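PDB 3FDI: uncharacterized protein from Eubacterium ventriosum, which is of unknown function but, as a cytidylate kinase-like member of the P-loop NTPases, probably transfers phosphate from a nucleoside triphosphate to a small acceptor. Local coordinates for residues K60-N63 against F64-P68; K132-M135 against E136-V140; M155-V158 against Y159-Y163; G181-D184 against V185-T189. All blocks are in the same frame, centred on the assembly; numbering follows the deposited sequence.

Four local contacts, each between neighbouring turns or at a helix end, follow one another along a chain folded around a parallel sheet. Contact 1, on helix 60-66, and contact 3, at the end of helix 142-163, have centres about 14 Å apart. They pack directly, F64 CE2 lying 3.0 Å from F162 O. Contact 2, ending helix 127-138, has its centre about 37 Å from that of contact 1, across the centre of the chain. It precedes contact 3's helix in sequence and brushes contact 4, whose helix 185-197 follows strand 176-180. Contacts 1 and 3 thus border the second subunit and contact 4 the third, while contact 2 reaches what is probably the phosphate-binding loop.

Contact 1: K60-N63 against F64-P68; sequences KPMN and FAFIP
M62 and F66, one helical turn apart, lie side by side and point the same way, so that the selenomethionine methyl CE comes to rest 3.4 Å from F66 CE2. The chain of M62 starts beside its own backbone N (chi1 -71°) and runs out extended, then bends at the last torsion (chi3 31°), which carries CE across to the ring. Beneath these side chains the backbone follows the ordinary helical ladder. F64 N donates to K60 O at 2.9 Å, and A65 N does the same to P61 O. The ladder frays toward the C-terminal end, where the bond from I67 N to N63 O is weak at 3.3 Å. Farther out, F87 backs P61 and M62, while I84 of the same helix 81-95 reaches A65 and F66. On another flank, K151 of the second subunit sends its NZ to both F64 O and I67 O, and K151 and K154 of that subunit both make cation-pi contacts with the F64 ring. The chemistry is thus divided: apolar groups join the turns laterally, while a neighbouring lysine offers positive charge to carbonyls where the helix dipole is likely to be negative.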
loop_
_atom_site.group_PDB
_atom_site.type_symbol
_atom_site.label_atom_id
_atom_site.label_comp_id
_atom_site.label_asym_id
_atom_site.label_seq_id
_atom_site.Cartn_x
_atom_site.Cartn_y
_atom_site.Cartn_z
ATOM N N LYS B 60 -9.298 1.332 18.925
ATOM C CA LYS B 60 -9.557 1.750 17.525
ATOM C C LYS B 60 -10.572 0.878 16.740
ATOM O O LYS B 60 -11.441 1.412 16.062
ATOM C CB LYS B 60 -8.209 1.879 16.747
ATOM C CG LYS B 60 -7.253 3.006 17.295
ATOM C CD LYS B 60 -6.132 3.395 16.286
ATOM C CE LYS B 60 -5.684 4.902 16.421
ATOM N NZ LYS B 60 -4.928 5.258 17.666
ATOM N N PRO B 61 -10.466 -0.456 16.832
ATOM C CA PRO B 61 -11.372 -1.314 16.051
ATOM C C PRO B 61 -12.812 -1.181 16.490
ATOM O O PRO B 61 -13.740 -1.295 15.669
ATOM C CB PRO B 61 -10.860 -2.752 16.334
ATOM C CG PRO B 61 -9.515 -2.626 16.880
ATOM C CD PRO B 61 -9.419 -1.242 17.517
HETATM N N MSE B 62 -13.002 -0.928 17.778
HETATM C CA MSE B 62 -14.333 -0.794 18.321
HETATM C C MSE B 62 -14.949 0.547 17.970
HETATM O O MSE B 62 -16.088 0.589 17.500
HETATM C CB MSE B 62 -14.332 -1.017 19.826
HETATM C CG MSE B 62 -14.079 -2.484 20.230
HETATM SE SE MSE B 62 -14.521 -2.648 22.150
HETATM C CE MSE B 62 -15.901 -1.299 22.197
ATOM N N ASN B 63 -14.202 1.631 18.186
ATOM C CA ASN B 63 -14.679 2.970 17.804
ATOM C C ASN B 63 -15.040 2.951 16.321
ATOM O O ASN B 63 -16.107 3.371 15.908
ATOM C CB ASN B 63 -13.595 4.044 18.035
ATOM C CG ASN B 63 -13.126 4.116 19.490
ATOM O OD1 ASN B 63 -13.920 4.321 20.403
ATOM N ND2 ASN B 63 -11.816 3.941 19.698
ATOM N N PHE B 64 -14.134 2.407 15.526
ATOM C CA PHE B 64 -14.361 2.288 14.082
ATOM C C PHE B 64 -15.636 1.488 13.730
ATOM O O PHE B 64 -16.489 1.941 12.938
ATOM C CB PHE B 64 -13.119 1.652 13.442
ATOM C CG PHE B 64 -13.162 1.636 11.960
ATOM C CD1 PHE B 64 -12.917 2.813 11.224
ATOM C CD2 PHE B 64 -13.451 0.472 11.280
ATOM C CE1 PHE B 64 -12.977 2.818 9.823
ATOM C CE2 PHE B 64 -13.503 0.474 9.890
ATOM C CZ PHE B 64 -13.267 1.652 9.160
ATOM N N ALA B 65 -15.754 0.306 14.337
ATOM C CA ALA B 65 -16.983 -0.505 14.242
ATOM C C ALA B 65 -18.233 0.314 14.590
ATOM O O ALA B 65 -19.277 0.171 13.964
ATOM C CB ALA B 65 -16.878 -1.741 15.140
ATOM N N PHE B 66 -18.137 1.200 15.567
ATOM C CA PHE B 66 -19.346 1.936 15.987
ATOM C C PHE B 66 -19.789 3.009 15.013
ATOM O O PHE B 66 -20.945 3.420 15.051
ATOM C CB PHE B 66 -19.184 2.533 17.395
ATOM C CG PHE B 66 -19.290 1.519 18.490
ATOM C CD1 PHE B 66 -20.478 0.805 18.685
ATOM C CD2 PHE B 66 -18.210 1.281 19.336
ATOM C CE1 PHE B 66 -20.594 -0.150 19.726
ATOM C CE2 PHE B 66 -18.289 0.338 20.362
ATOM C CZ PHE B 66 -19.489 -0.384 20.559
ATOM N N ILE B 67 -18.890 3.467 14.145
ATOM C CA ILE B 67 -19.207 4.611 13.297
ATOM C C ILE B 67 -20.419 4.238 12.461
ATOM O O ILE B 67 -20.420 3.171 11.848
ATOM C CB ILE B 67 -18.042 5.022 12.362
ATOM C CG1 ILE B 67 -16.778 5.359 13.161
ATOM C CG2 ILE B 67 -18.492 6.198 11.475
ATOM C CD1 ILE B 67 -15.502 5.405 12.319
ATOM N N PRO B 68 -21.459 5.098 12.459
ATOM C CA PRO B 68 -22.691 4.840 11.702
ATOM C C PRO B 68 -22.547 4.942 10.175
ATOM O O PRO B 68 -21.630 5.597 9.668
ATOM C CB PRO B 68 -23.642 5.943 12.197
ATOM C CG PRO B 68 -22.722 7.095 12.510
ATOM C CD PRO B 68 -21.514 6.415 13.133
#

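Contact 2: K132-M135 against E136-V140; sequences KRVM and EREGV. With SO4 (sulfate ion), chain G.
R133 and R137 cross obliquely on successive turns, R133 CD lying 3.4 Å from R137 NH1, with their guanidinium planes 34° apart. R137, bent at chi3 (-55°) toward the bound sulfate, grips it with two bonds: NH1 to O4 at 2.6 Å, the oxygen lying at the edge of the guanidinium and in its plane, and NH2 to O2 at 3.1 Å. R133 gives its NE to G16 O. The sulfate also accepts from the backbone N atoms of G16, G18, G19 and H20, so the two arginines converge on one loop, whose F15 makes a cation-pi contact with R137. Backbone acceptors are met in turn: R133 O by R137 N at 2.9 Å, V134 O by E138 N at 2.7 Å. At the helix end, G139 takes positive phi and V140 N turns back to a lone pair of M135 O at 3.2 Å. This i-to-i+5 bond recalls the Schellman motif. Main-chain NH groups of a glycine-rich loop gathered round an anion are typical of the phosphate site of P-loop NTPases, and the sulfate, probably from the crystallisation liquor, may mark that place, with R137 reaching it from helix 127-138.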
loop_
_atom_site.group_PDB
_atom_site.type_symbol
_atom_site.label_atom_id
_atom_site.label_comp_id
_atom_site.label_asym_id
_atom_site.label_seq_id
_atom_site.Cartn_x
_atom_site.Cartn_y
_atom_site.Cartn_z
ATOM N N LYS B 132 2.449 -27.333 -0.006
ATOM C CA LYS B 132 2.492 -28.743 0.329
ATOM C C LYS B 132 1.537 -28.929 1.496
ATOM O O LYS B 132 0.653 -29.783 1.441
ATOM C CB LYS B 132 3.925 -29.237 0.630
ATOM C CG LYS B 132 4.541 -30.175 -0.477
ATOM C CD LYS B 132 6.077 -30.173 -0.511
ATOM C CE LYS B 132 6.640 -28.769 -0.833
ATOM N NZ LYS B 132 8.104 -28.752 -1.091
ATOM N N ARG B 133 1.643 -28.084 2.523
ATOM C CA ARG B 133 0.803 -28.281 3.719
ATOM C C ARG B 133 -0.679 -28.189 3.378
ATOM O O ARG B 133 -1.463 -28.987 3.878
ATOM C CB ARG B 133 1.169 -27.323 4.874
ATOM C CG ARG B 133 0.053 -27.180 5.946
ATOM C CD ARG B 133 0.528 -26.631 7.280
ATOM N NE ARG B 133 1.886 -26.126 7.194
ATOM C CZ ARG B 133 2.937 -26.623 7.840
ATOM N NH1 ARG B 133 4.125 -26.063 7.640
ATOM N NH2 ARG B 133 2.815 -27.648 8.697
ATOM N N VAL B 134 -1.042 -27.223 2.528
ATOM C CA VAL B 134 -2.438 -27.003 2.111
ATOM C C VAL B 134 -3.037 -28.166 1.255
ATOM O O VAL B 134 -4.161 -28.619 1.513
ATOM C CB VAL B 134 -2.588 -25.650 1.342
ATOM C CG1 VAL B 134 -3.971 -25.498 0.741
ATOM C CG2 VAL B 134 -2.259 -24.433 2.279
HETATM N N MSE B 135 -2.319 -28.607 0.221
HETATM C CA MSE B 135 -2.780 -29.761 -0.594
HETATM C C MSE B 135 -3.064 -30.984 0.270
HETATM O O MSE B 135 -4.115 -31.614 0.158
HETATM C CB MSE B 135 -1.733 -30.148 -1.637
HETATM C CG MSE B 135 -1.451 -29.068 -2.647
HETATM SE SE MSE B 135 0.099 -29.597 -3.649
HETATM C CE MSE B 135 -0.724 -31.129 -4.639
ATOM N N GLU B 136 -2.100 -31.290 1.127
ATOM C CA GLU B 136 -2.190 -32.371 2.090
ATOM C C GLU B 136 -3.316 -32.171 3.068
ATOM O O GLU B 136 -3.974 -33.130 3.425
ATOM C CB GLU B 136 -0.880 -32.499 2.881
ATOM C CG GLU B 136 -0.761 -33.808 3.706
ATOM C CD GLU B 136 0.696 -34.133 4.133
ATOM O OE1 GLU B 136 1.662 -33.623 3.511
ATOM O OE2 GLU B 136 0.885 -34.906 5.105
ATOM N N ARG B 137 -3.518 -30.941 3.533
ATOM C CA ARG B 137 -4.573 -30.664 4.496
ATOM C C ARG B 137 -5.918 -30.782 3.804
ATOM O O ARG B 137 -6.815 -31.406 4.334
ATOM C CB ARG B 137 -4.415 -29.271 5.125
ATOM C CG ARG B 137 -5.677 -28.731 5.829
ATOM C CD ARG B 137 -5.597 -27.199 6.019
ATOM N NE ARG B 137 -4.381 -26.883 6.733
ATOM C CZ ARG B 137 -3.814 -25.680 6.820
ATOM N NH1 ARG B 137 -2.698 -25.567 7.517
ATOM N NH2 ARG B 137 -4.335 -24.605 6.232
ATOM N N GLU B 138 -6.044 -30.194 2.621
ATOM C CA GLU B 138 -7.350 -29.987 2.000
ATOM C C GLU B 138 -7.674 -30.923 0.818
ATOM O O GLU B 138 -8.668 -30.706 0.096
ATOM C CB GLU B 138 -7.488 -28.517 1.567
ATOM C CG GLU B 138 -7.442 -27.488 2.719
ATOM C CD GLU B 138 -8.661 -27.576 3.668
ATOM O OE1 GLU B 138 -9.186 -26.525 4.119
ATOM O OE2 GLU B 138 -9.098 -28.700 3.978
ATOM N N GLY B 139 -6.855 -31.965 0.632
ATOM C CA GLY B 139 -7.102 -32.991 -0.387
ATOM C C GLY B 139 -7.263 -32.363 -1.749
ATOM O O GLY B 139 -8.166 -32.712 -2.498
ATOM N N VAL B 140 -6.371 -31.441 -2.066
ATOM C CA VAL B 140 -6.541 -30.562 -3.198
ATOM C C VAL B 140 -5.248 -30.608 -4.024
ATOM O O VAL B 140 -4.207 -31.046 -3.521
ATOM C CB VAL B 140 -6.876 -29.131 -2.669
ATOM C CG1 VAL B 140 -5.605 -28.312 -2.371
ATOM C CG2 VAL B 140 -7.770 -28.403 -3.607
HETATM S S SO4 G . -2.412 -22.245 8.850
HETATM O O1 SO4 G . -2.975 -22.457 10.187
HETATM O O2 SO4 G . -3.448 -22.053 7.839
HETATM O O3 SO4 G . -1.648 -20.995 9.043
HETATM O O4 SO4 G . -1.539 -23.412 8.513
#

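Contact 3: M155-V158 against Y159-Y163; sequences MRKV and YHNFY
In the closing turns of helix 142-163, K157 and N161 cross one another with K157 CG 3.5 Å from N161 ND2, the aliphatic part of the lysine running extended past the amide. The amide stands there because CG of N161 lies beside its own backbone N (chi1 -63°), while N161 N itself donates to K157 O at 2.8 Å. The amide oxygen serves the preceding residue: H160 ND1 reaches N161 OD1 at 3.1 Å, a nearly straight bond of 163° that lies in the carbonyl plane and close to the plane of the imidazole. OD1 takes a second donor, W168 N, and E109 OE2 binds H160 NE2, so both ring nitrogens have partners. An alanine in place of N161 would probably leave H160 ND1 and W168 N without their shared acceptor and set the imidazole freer to turn. The surrounding pattern is the plain alpha-helical i-to-i+4 ladder, with Y159 N to M155 O and H160 N to R156 O both at 2.9 Å. This part of the helix meets the second subunit, whose K154 NZ binds N161 O and F162 O and whose V158 packs on V158 of this chain. F162 CD2 sits 3.7 Å above the centre of the Y163 ring, and Y163 also meets F87 edge-to-face.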
loop_
_atom_site.group_PDB
_atom_site.type_symbol
_atom_site.label_atom_id
_atom_site.label_comp_id
_atom_site.label_asym_id
_atom_site.label_seq_id
_atom_site.Cartn_x
_atom_site.Cartn_y
_atom_site.Cartn_z
HETATM N N MSE B 155 -8.502 -12.272 2.243
HETATM C CA MSE B 155 -9.629 -12.210 3.153
HETATM C C MSE B 155 -9.184 -11.666 4.537
HETATM O O MSE B 155 -9.810 -10.758 5.094
HETATM C CB MSE B 155 -10.261 -13.588 3.302
HETATM C CG MSE B 155 -11.779 -13.573 3.086
HETATM SE SE MSE B 155 -12.439 -15.333 2.504
HETATM C CE MSE B 155 -12.157 -16.102 4.303
ATOM N N ARG B 156 -8.110 -12.235 5.070
ATOM C CA ARG B 156 -7.563 -11.846 6.380
ATOM C C ARG B 156 -6.991 -10.424 6.408
ATOM O O ARG B 156 -7.149 -9.688 7.392
ATOM C CB ARG B 156 -6.455 -12.820 6.772
ATOM C CG ARG B 156 -6.979 -13.996 7.389
ATOM C CD ARG B 156 -6.039 -15.148 7.222
ATOM N NE ARG B 156 -6.810 -16.361 7.505
ATOM C CZ ARG B 156 -6.299 -17.552 7.706
ATOM N NH1 ARG B 156 -5.002 -17.745 7.665
ATOM N NH2 ARG B 156 -7.098 -18.539 7.990
ATOM N N LYS B 157 -6.317 -10.060 5.329
ATOM C CA LYS B 157 -5.795 -8.726 5.151
ATOM C C LYS B 157 -6.932 -7.717 5.141
ATOM O O LYS B 157 -6.859 -6.701 5.811
ATOM C CB LYS B 157 -4.982 -8.657 3.858
ATOM C CG LYS B 157 -4.598 -7.276 3.381
ATOM C CD LYS B 157 -3.515 -7.360 2.232
ATOM C CE LYS B 157 -3.392 -6.029 1.456
ATOM N NZ LYS B 157 -2.124 -5.936 0.596
ATOM N N VAL B 158 -7.999 -8.046 4.420
ATOM C CA VAL B 158 -9.137 -7.172 4.346
ATOM C C VAL B 158 -9.798 -7.028 5.705
ATOM O O VAL B 158 -10.074 -5.922 6.131
ATOM C CB VAL B 158 -10.164 -7.648 3.257
ATOM C CG1 VAL B 158 -11.557 -7.247 3.602
ATOM C CG2 VAL B 158 -9.779 -7.097 1.910
ATOM N N TYR B 159 -10.050 -8.137 6.381
ATOM C CA TYR B 159 -10.683 -8.077 7.694
ATOM C C TYR B 159 -9.829 -7.208 8.650
ATOM O O TYR B 159 -10.316 -6.257 9.251
ATOM C CB TYR B 159 -10.915 -9.498 8.223
ATOM C CG TYR B 159 -11.209 -9.587 9.728
ATOM C CD1 TYR B 159 -12.494 -9.239 10.268
ATOM C CD2 TYR B 159 -10.219 -10.002 10.602
ATOM C CE1 TYR B 159 -12.756 -9.311 11.640
ATOM C CE2 TYR B 159 -10.472 -10.106 11.954
ATOM C CZ TYR B 159 -11.735 -9.764 12.464
ATOM O OH TYR B 159 -11.878 -9.840 13.811
ATOM N N HIS B 160 -8.541 -7.529 8.729
ATOM C CA HIS B 160 -7.607 -6.833 9.599
ATOM C C HIS B 160 -7.459 -5.350 9.276
ATOM O O HIS B 160 -7.442 -4.524 10.195
ATOM C CB HIS B 160 -6.222 -7.471 9.543
ATOM C CG HIS B 160 -5.256 -6.896 10.540
ATOM N ND1 HIS B 160 -4.522 -5.759 10.293
ATOM C CD2 HIS B 160 -4.892 -7.315 11.780
ATOM C CE1 HIS B 160 -3.779 -5.480 11.350
ATOM N NE2 HIS B 160 -3.957 -6.428 12.250
ATOM N N ASN B 161 -7.284 -5.016 7.992
ATOM C CA ASN B 161 -6.981 -3.604 7.628
ATOM C C ASN B 161 -8.238 -2.764 7.617
ATOM O O ASN B 161 -8.202 -1.524 7.589
ATOM C CB ASN B 161 -6.217 -3.488 6.287
ATOM C CG ASN B 161 -4.811 -4.169 6.325
ATOM O OD1 ASN B 161 -4.315 -4.596 7.396
ATOM N ND2 ASN B 161 -4.177 -4.281 5.138
ATOM N N PHE B 162 -9.387 -3.425 7.621
ATOM C CA PHE B 162 -10.597 -2.678 7.785
ATOM C C PHE B 162 -10.694 -2.185 9.228
ATOM O O PHE B 162 -10.982 -1.012 9.432
ATOM C CB PHE B 162 -11.834 -3.490 7.464
ATOM C CG PHE B 162 -13.123 -2.688 7.614
ATOM C CD1 PHE B 162 -13.405 -1.647 6.742
ATOM C CD2 PHE B 162 -14.001 -2.938 8.650
ATOM C CE1 PHE B 162 -14.574 -0.916 6.860
ATOM C CE2 PHE B 162 -15.185 -2.199 8.791
ATOM C CZ PHE B 162 -15.483 -1.200 7.894
ATOM N N TYR B 163 -10.478 -3.059 10.215
ATOM C CA TYR B 163 -10.685 -2.652 11.613
ATOM C C TYR B 163 -9.496 -1.972 12.270
ATOM O O TYR B 163 -9.676 -1.226 13.239
ATOM C CB TYR B 163 -11.132 -3.799 12.485
ATOM C CG TYR B 163 -12.500 -4.268 12.165
ATOM C CD1 TYR B 163 -13.618 -3.545 12.570
ATOM C CD2 TYR B 163 -12.703 -5.448 11.456
ATOM C CE1 TYR B 163 -14.895 -3.994 12.283
ATOM C CE2 TYR B 163 -13.963 -5.889 11.151
ATOM C CZ TYR B 163 -15.042 -5.169 11.576
ATOM O OH TYR B 163 -16.277 -5.631 11.256
#

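Contact 4: G181-D184 against V185-T189; sequences GKVD and VDTAT
D184 turns its carboxylate back over the first turn of helix 185-197, where OD1 receives T187 N at 2.8 Å, nearly along its own C-O axis. Its CG sits in the crowded position between backbone N and carbonyl carbon (chi1 66°), a setting that folds the acid onto the helix start. Among main-chain bonds, A188 N donates to D184 O at 3.2 Å, while T187 N adds only a weak bond to that oxygen. Hydroxyls supply the next group. T189 OG1 donates to V185 O at 2.7 Å, from the face of that carbonyl opposite its own amide. T187 OG1 is hydrogen-bonded to S198 OG of the third subunit. Apolar contact comes from V183 and T187, whose side chains meet at about a right angle with V183 CB 3.9 Å from T187 CG2. A glycine at T187 would probably deprive V183 of this methyl and S198 of the third subunit of this hydroxyl partner. As for charge, D186 has its salt bridge with K25 on helix 19-30, the helix against which V185 and T189 also pack. An aspartate before the first turn, accepting from the amide three residues on, is the classical N-cap of a helix entered directly from a loop.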
loop_
_atom_site.group_PDB
_atom_site.type_symbol
_atom_site.label_atom_id
_atom_site.label_comp_id
_atom_site.label_asym_id
_atom_site.label_seq_id
_atom_site.Cartn_x
_atom_site.Cartn_y
_atom_site.Cartn_z
ATOM N N GLY B 181 9.779 -22.709 6.836
ATOM C CA GLY B 181 10.367 -23.126 5.584
ATOM C C GLY B 181 11.753 -23.618 5.916
ATOM O O GLY B 181 11.933 -24.782 6.189
ATOM N N LYS B 182 12.724 -22.722 5.945
ATOM C CA LYS B 182 14.051 -23.090 6.373
ATOM C C LYS B 182 14.034 -23.683 7.762
ATOM O O LYS B 182 14.942 -24.368 8.135
ATOM C CB LYS B 182 14.979 -21.894 6.326
ATOM C CG LYS B 182 15.095 -21.235 4.982
ATOM C CD LYS B 182 16.111 -20.110 4.997
ATOM C CE LYS B 182 16.263 -19.475 3.646
ATOM N NZ LYS B 182 16.478 -18.011 3.675
ATOM N N VAL B 183 12.996 -23.419 8.526
ATOM C CA VAL B 183 12.825 -24.010 9.851
ATOM C C VAL B 183 11.412 -24.541 10.023
ATOM O O VAL B 183 10.487 -24.076 9.337
ATOM C CB VAL B 183 13.074 -23.018 10.968
ATOM C CG1 VAL B 183 14.542 -22.536 10.935
ATOM C CG2 VAL B 183 12.049 -21.821 10.888
ATOM N N ASP B 184 11.248 -25.516 10.928
ATOM C CA ASP B 184 9.954 -26.213 11.120
ATOM C C ASP B 184 9.126 -25.533 12.203
ATOM O O ASP B 184 9.608 -24.560 12.833
ATOM C CB ASP B 184 10.162 -27.721 11.441
ATOM C CG ASP B 184 10.858 -27.963 12.783
ATOM O OD1 ASP B 184 10.895 -27.071 13.656
ATOM O OD2 ASP B 184 11.414 -29.063 12.973
ATOM N N VAL B 185 7.917 -26.059 12.436
ATOM C CA VAL B 185 6.953 -25.503 13.404
ATOM C C VAL B 185 7.461 -25.547 14.851
ATOM O O VAL B 185 7.177 -24.660 15.648
ATOM C CB VAL B 185 5.547 -26.236 13.298
ATOM C CG1 VAL B 185 4.543 -25.686 14.322
ATOM C CG2 VAL B 185 4.984 -26.075 11.901
ATOM N N ASP B 186 8.180 -26.612 15.194
ATOM C CA ASP B 186 8.796 -26.708 16.508
ATOM C C ASP B 186 9.842 -25.647 16.752
ATOM O O ASP B 186 9.949 -25.178 17.864
ATOM C CB ASP B 186 9.371 -28.083 16.743
ATOM C CG ASP B 186 8.364 -29.011 17.353
ATOM O OD1 ASP B 186 8.690 -29.678 18.330
ATOM O OD2 ASP B 186 7.215 -29.033 16.898
ATOM N N THR B 187 10.579 -25.238 15.715
ATOM C CA THR B 187 11.626 -24.253 15.881
ATOM C C THR B 187 11.026 -22.856 16.083
ATOM O O THR B 187 11.485 -22.128 16.943
ATOM C CB THR B 187 12.616 -24.242 14.706
ATOM O OG1 THR B 187 13.378 -25.464 14.691
ATOM C CG2 THR B 187 13.598 -23.058 14.831
ATOM N N ALA B 188 10.005 -22.514 15.283
ATOM C CA ALA B 188 9.229 -21.278 15.437
ATOM C C ALA B 188 8.556 -21.190 16.812
ATOM O O ALA B 188 8.604 -20.178 17.464
ATOM C CB ALA B 188 8.185 -21.170 14.313
ATOM N N THR B 189 7.943 -22.262 17.259
ATOM C CA THR B 189 7.284 -22.262 18.552
ATOM C C THR B 189 8.306 -21.960 19.659
ATOM O O THR B 189 8.052 -21.119 20.545
ATOM C CB THR B 189 6.564 -23.612 18.771
ATOM O OG1 THR B 189 5.643 -23.814 17.691
ATOM C CG2 THR B 189 5.826 -23.648 20.080
#